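Local coordinates for Crov588 (Cafeteriavirus, PDB 6NYR), which is of unknown function but folds into a ring-like leucine-rich-repeat solenoid built from tandem FNIP repeats, at residues T188-G193 with N203-S208. Numbering follows the deposited sequence. Where two conformers were deposited one is given.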
loop_
_atom_site.group_PDB
_atom_site.type_symbol
_atom_site.label_atom_id
_atom_site.label_comp_id
_atom_site.label_asym_id
_atom_site.label_seq_id
_atom_site.Cartn_x
_atom_site.Cartn_y
_atom_site.Cartn_z
ATOM N N THR A 188 -18.120 0.432 -24.154
ATOM C CA THR A 188 -16.699 0.123 -24.201
ATOM C C THR A 188 -16.233 -0.773 -23.062
ATOM O O THR A 188 -15.330 -1.588 -23.268
ATOM C CB THR A 188 -15.865 1.413 -24.156
ATOM O OG1 THR A 188 -16.074 2.076 -22.902
ATOM C CG2 THR A 188 -16.252 2.351 -25.286
ATOM N N TYR A 189 -16.809 -0.629 -21.869
ATOM C CA TYR A 189 -16.483 -1.456 -20.711
ATOM C C TYR A 189 -17.725 -2.249 -20.320
ATOM O O TYR A 189 -18.778 -1.660 -20.051
ATOM C CB TYR A 189 -16.017 -0.594 -19.529
ATOM C CG TYR A 189 -14.620 -0.027 -19.645
ATOM C CD1 TYR A 189 -14.253 0.757 -20.730
ATOM C CD2 TYR A 189 -13.675 -0.256 -18.654
ATOM C CE1 TYR A 189 -12.977 1.282 -20.835
ATOM C CE2 TYR A 189 -12.397 0.266 -18.748
ATOM C CZ TYR A 189 -12.054 1.034 -19.837
ATOM O OH TYR A 189 -10.784 1.552 -19.932
ATOM N N LEU A 190 -17.605 -3.575 -20.282
ATOM C CA LEU A 190 -18.691 -4.447 -19.841
ATOM C C LEU A 190 -18.149 -5.386 -18.778
ATOM O O LEU A 190 -17.158 -6.089 -19.014
ATOM C CB LEU A 190 -19.286 -5.238 -21.008
ATOM C CG LEU A 190 -20.407 -6.228 -20.675
ATOM C CD1 LEU A 190 -21.548 -5.555 -19.927
ATOM C CD2 LEU A 190 -20.932 -6.906 -21.946
ATOM N N GLU A 191 -18.782 -5.387 -17.607
ATOM C CA GLU A 191 -18.405 -6.285 -16.523
ATOM C C GLU A 191 -19.627 -7.050 -16.036
ATOM O O GLU A 191 -20.602 -6.444 -15.579
ATOM C CB GLU A 191 -17.769 -5.530 -15.353
ATOM C CG GLU A 191 -17.339 -6.471 -14.235
ATOM C CD GLU A 191 -16.535 -5.794 -13.151
ATOM O OE1 GLU A 191 -16.126 -4.630 -13.344
ATOM O OE2 GLU A 191 -16.313 -6.434 -12.101
ATOM N N PHE A 192 -19.567 -8.374 -16.126
ATOM C CA PHE A 192 -20.568 -9.243 -15.528
ATOM C C PHE A 192 -20.161 -9.624 -14.109
ATOM O O PHE A 192 -18.979 -9.640 -13.755
ATOM C CB PHE A 192 -20.766 -10.508 -16.363
ATOM C CG PHE A 192 -21.449 -10.264 -17.672
ATOM C CD1 PHE A 192 -22.806 -9.994 -17.717
ATOM C CD2 PHE A 192 -20.735 -10.300 -18.858
ATOM C CE1 PHE A 192 -23.439 -9.766 -18.920
ATOM C CE2 PHE A 192 -21.363 -10.073 -20.065
ATOM C CZ PHE A 192 -22.715 -9.806 -20.095
ATOM N N GLY A 193 -21.168 -9.949 -13.298
ATOM C CA GLY A 193 -20.967 -10.263 -11.904
ATOM C C GLY A 193 -20.940 -11.758 -11.638
ATOM O O GLY A 193 -20.866 -12.588 -12.547
ATOM N N ASN A 203 -23.456 -10.914 -32.808
ATOM C CA ASN A 203 -24.194 -9.659 -32.915
ATOM C C ASN A 203 -24.818 -9.238 -31.591
ATOM O O ASN A 203 -25.784 -8.467 -31.569
ATOM C CB ASN A 203 -25.280 -9.751 -33.993
ATOM C CG ASN A 203 -24.713 -10.043 -35.368
ATOM O OD1 ASN A 203 -23.723 -9.441 -35.784
ATOM N ND2 ASN A 203 -25.337 -10.975 -36.080
ATOM N N VAL A 204 -24.281 -9.737 -30.483
ATOM C CA VAL A 204 -24.700 -9.319 -29.155
ATOM C C VAL A 204 -23.729 -8.312 -28.554
ATOM O O VAL A 204 -24.149 -7.314 -27.972
ATOM C CB VAL A 204 -24.859 -10.554 -28.242
ATOM C CG1 VAL A 204 -25.087 -10.132 -26.804
ATOM C CG2 VAL A 204 -26.002 -11.435 -28.739
ATOM N N LEU A 205 -22.434 -8.563 -28.675
ATOM C CA LEU A 205 -21.428 -7.619 -28.199
ATOM C C LEU A 205 -21.205 -6.531 -29.244
ATOM O O LEU A 205 -20.989 -6.844 -30.420
ATOM C CB LEU A 205 -20.123 -8.341 -27.890
ATOM C CG LEU A 205 -20.214 -9.355 -26.743
ATOM C CD1 LEU A 205 -18.897 -10.092 -26.568
ATOM C CD2 LEU A 205 -20.640 -8.676 -25.449
ATOM N N PRO A 206 -21.264 -5.257 -28.862
ATOM C CA PRO A 206 -21.187 -4.185 -29.860
ATOM C C PRO A 206 -19.786 -4.019 -30.428
ATOM O O PRO A 206 -18.789 -4.483 -29.871
ATOM C CB PRO A 206 -21.625 -2.937 -29.083
ATOM C CG PRO A 206 -21.256 -3.237 -27.665
ATOM C CD PRO A 206 -21.414 -4.730 -27.488
ATOM N N ASN A 207 -19.733 -3.309 -31.557
ATOM C CA ASN A 207 -18.508 -3.109 -32.317
ATOM C C ASN A 207 -17.523 -2.173 -31.643
ATOM O O ASN A 207 -16.454 -1.915 -32.210
ATOM C CB ASN A 207 -18.855 -2.525 -33.689
ATOM C CG ASN A 207 -19.322 -1.070 -33.599
ATOM O OD1 ASN A 207 -19.733 -0.602 -32.531
ATOM N ND2 ASN A 207 -19.251 -0.352 -34.716
ATOM N N SER A 208 -17.848 -1.667 -30.460
ATOM C CA SER A 208 -17.015 -0.691 -29.779
ATOM C C SER A 208 -16.430 -1.190 -28.469
ATOM O O SER A 208 -15.686 -0.445 -27.820
ATOM C CB SER A 208 -17.831 0.581 -29.514
ATOM O OG SER A 208 -19.049 0.256 -28.860
#
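Leu190 and Leu205 meet inside one coil of the leucine-rich-repeat solenoid, where strand 189-191 faces the returning loop 203-208 of the same FNIP repeat. The apolar part of the contact is a single touch between branch ends: CD2 of Leu190 lies 3.9 Å from CD2 of Leu205, and the two side chains cross at about a right angle. Leu190 extends from the strand into the coil with CG anti to its backbone N (chi1 178°), while Leu205 turns CG away from its own carbonyl carbon (chi1 -64°), which brings one methyl up to the strand residue. Leu168 and Leu212, from the preceding and following strands, both touch Leu190, and Leu212 also touches Leu205, so the pair belongs to a leucine core continuous from coil to coil.

Just before the strand the backbones draw closer, with the CA atoms of Thr188 and Ser208 5.6 Å apart, yet no hydrogen bond joins the two segments. Polar groups here pair with neighbouring parts of the solenoid instead. Ser208 OG hydrogen-bonds to the carbonyl oxygens of Asn185 and Leu187, tying the loop to residues just ahead of the strand. Thr188 OG1 bonds back to Thr166 O, and Thr188 O accepts from Thr210 OG1, so hydroxyl-to-carbonyl bonds of threonines link each coil to the next here. Across the contact itself, Thr188 sets its methyl CG2 3.8 Å from Ser208 O.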